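Side-chain contact in BSU-2 beta-lactamase (Bacillus subtilis, PDB 6W5E), which probably hydrolyses beta-lactam antibiotics as a class D beta-lactamase of a Gram-positive bacterium: residues 240-245 / 253-258. Sequence-based numbering, arbitrary orientation.
Sequences FVTNVD and NITVDI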
loop_
_atom_site.group_PDB
_atom_site.type_symbol
_atom_site.label_atom_id
_atom_site.label_comp_id
_atom_site.label_asym_id
_atom_site.label_seq_id
_atom_site.Cartn_x
_atom_site.Cartn_y
_atom_site.Cartn_z
ATOM N N PHE A 240 7.674 -0.456 -5.574
ATOM C CA PHE A 240 7.761 0.996 -5.448
ATOM C C PHE A 240 7.036 1.505 -4.207
ATOM O O PHE A 240 6.043 0.923 -3.745
ATOM C CB PHE A 240 7.220 1.723 -6.697
ATOM C CG PHE A 240 5.786 1.400 -6.995
ATOM C CD1 PHE A 240 4.758 2.037 -6.309
ATOM C CD2 PHE A 240 5.461 0.454 -7.955
ATOM C CE1 PHE A 240 3.428 1.714 -6.551
ATOM C CE2 PHE A 240 4.132 0.141 -8.213
ATOM C CZ PHE A 240 3.120 0.775 -7.510
ATOM N N VAL A 241 7.533 2.632 -3.695
ATOM C CA VAL A 241 6.880 3.393 -2.638
ATOM C C VAL A 241 7.038 4.868 -2.960
ATOM O O VAL A 241 8.160 5.352 -3.153
ATOM C CB VAL A 241 7.507 3.096 -1.262
ATOM C CG1 VAL A 241 7.051 4.107 -0.217
ATOM C CG2 VAL A 241 7.142 1.693 -0.804
ATOM N N THR A 242 5.922 5.586 -2.997
ATOM C CA THR A 242 5.908 7.035 -3.133
ATOM C C THR A 242 5.179 7.633 -1.942
ATOM O O THR A 242 4.126 7.131 -1.536
ATOM C CB THR A 242 5.206 7.439 -4.424
ATOM O OG1 THR A 242 5.877 6.810 -5.517
ATOM C CG2 THR A 242 5.231 8.958 -4.613
ATOM N N ASN A 243 5.752 8.693 -1.372
ATOM C CA ASN A 243 5.171 9.342 -0.204
ATOM C C ASN A 243 5.375 10.844 -0.350
ATOM O O ASN A 243 6.468 11.282 -0.720
ATOM C CB ASN A 243 5.845 8.807 1.071
ATOM C CG ASN A 243 5.623 9.685 2.273
ATOM O OD1 ASN A 243 6.435 10.560 2.562
ATOM N ND2 ASN A 243 4.526 9.456 2.990
ATOM N N VAL A 244 4.322 11.628 -0.086
ATOM C CA VAL A 244 4.314 13.059 -0.380
ATOM C C VAL A 244 3.537 13.819 0.693
ATOM O O VAL A 244 2.667 13.270 1.379
ATOM C CB VAL A 244 3.708 13.377 -1.777
ATOM C CG1 VAL A 244 4.583 12.849 -2.899
ATOM C CG2 VAL A 244 2.286 12.825 -1.886
ATOM N N ASP A 245 3.835 15.119 0.798
ATOM C CA ASP A 245 3.043 16.051 1.597
ATOM C C ASP A 245 1.860 16.574 0.785
ATOM O O ASP A 245 1.673 17.787 0.644
ATOM C CB ASP A 245 3.932 17.190 2.138
ATOM C CG ASP A 245 4.324 18.213 1.067
ATOM O OD1 ASP A 245 4.529 17.819 -0.098
ATOM O OD2 ASP A 245 4.434 19.421 1.397
ATOM N N ASN A 253 -0.283 9.621 -9.150
ATOM C CA ASN A 253 0.010 10.241 -10.439
ATOM C C ASN A 253 1.512 10.387 -10.656
ATOM O O ASN A 253 2.009 10.192 -11.771
ATOM C CB ASN A 253 -0.690 11.597 -10.549
ATOM C CG ASN A 253 -2.191 11.466 -10.667
ATOM O OD1 ASN A 253 -2.707 10.386 -10.958
ATOM N ND2 ASN A 253 -2.904 12.570 -10.452
ATOM N N ILE A 254 2.254 10.731 -9.597
ATOM C CA ILE A 254 3.709 10.808 -9.702
ATOM C C ILE A 254 4.280 9.442 -10.054
ATOM O O ILE A 254 5.130 9.310 -10.945
ATOM C CB ILE A 254 4.311 11.351 -8.391
ATOM C CG1 ILE A 254 4.103 12.868 -8.280
ATOM C CG2 ILE A 254 5.788 10.987 -8.294
ATOM C CD1 ILE A 254 4.455 13.416 -6.926
ATOM N N THR A 255 3.820 8.405 -9.354
ATOM C CA THR A 255 4.335 7.061 -9.586
ATOM C C THR A 255 4.076 6.629 -11.017
ATOM O O THR A 255 4.970 6.119 -11.698
ATOM C CB THR A 255 3.666 6.078 -8.626
ATOM O OG1 THR A 255 3.837 6.514 -7.271
ATOM C CG2 THR A 255 4.271 4.695 -8.786
ATOM N N VAL A 256 2.842 6.810 -11.486
ATOM C CA VAL A 256 2.501 6.412 -12.849
ATOM C C VAL A 256 3.354 7.165 -13.864
ATOM O O VAL A 256 3.840 6.574 -14.836
ATOM C CB VAL A 256 0.989 6.575 -13.088
ATOM C CG1 VAL A 256 0.663 6.442 -14.563
ATOM C CG2 VAL A 256 0.223 5.530 -12.263
ATOM N N ASP A 257 3.561 8.473 -13.649
ATOM C CA ASP A 257 4.417 9.225 -14.559
ATOM C C ASP A 257 5.822 8.633 -14.617
ATOM O O ASP A 257 6.381 8.482 -15.709
ATOM C CB ASP A 257 4.437 10.708 -14.191
ATOM C CG ASP A 257 4.654 11.601 -15.401
ATOM O OD1 ASP A 257 3.839 11.548 -16.345
ATOM O OD2 ASP A 257 5.641 12.361 -15.408
ATOM N N ILE A 258 6.402 8.276 -13.467
ATOM C CA ILE A 258 7.742 7.697 -13.443
ATOM C C ILE A 258 7.757 6.355 -14.155
ATOM O O ILE A 258 8.648 6.074 -14.965
ATOM C CB ILE A 258 8.250 7.575 -11.995
ATOM C CG1 ILE A 258 8.421 8.963 -11.364
ATOM C CG2 ILE A 258 9.551 6.783 -11.955
ATOM C CD1 ILE A 258 8.600 8.927 -9.863
#
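Thr242 and Thr255 meet hydroxyl to hydroxyl, a compact illustration of how a helix packed on a sheet can bury a polar pair by giving its hydroxyls partners. Thr242 OG1 donates a hydrogen bond of 2.7 Å to Thr255 OG1, and Thr255 OG1 in turn bonds to the carbonyl oxygen of Ala251, one turn earlier in the same helix. Both threonines carry the hydroxyl beside their own backbone N, chi1 -57° in Thr242 and -55° in Thr255, and the two side chains run alongside each other, pointing opposite ways. The same rotamer leaves Thr255 CG2 anti to that N, where it rests over one face of the Phe240 ring as a CH-pi contact, 3.9 Å from the centroid and offset toward the rim at CD1 and CE1. Elsewhere the Phe240 ring meets that of Phe227 on the adjacent strand 225-233. Beyond the hydroxyl pair, Ile254 CD1 and Val244 CG1 touch tip to tip at 4.1 Å, while Thr242 CG2 and Ile254 CG2 lie 4.2 Å apart. The contact joins strand 236-244, one of the two middle strands of the six-stranded antiparallel sheet, to the C-terminal helix 248-261, which packs on the sheet as in other penicillin-recognising enzymes. Chemically, a chain of two hydrogen bonds, Thr242 OG1 to Thr255 OG1 to Ala251 O, uses the proton of each hydroxyl, and flanking methyls and the phenyl ring make the remainder apolar.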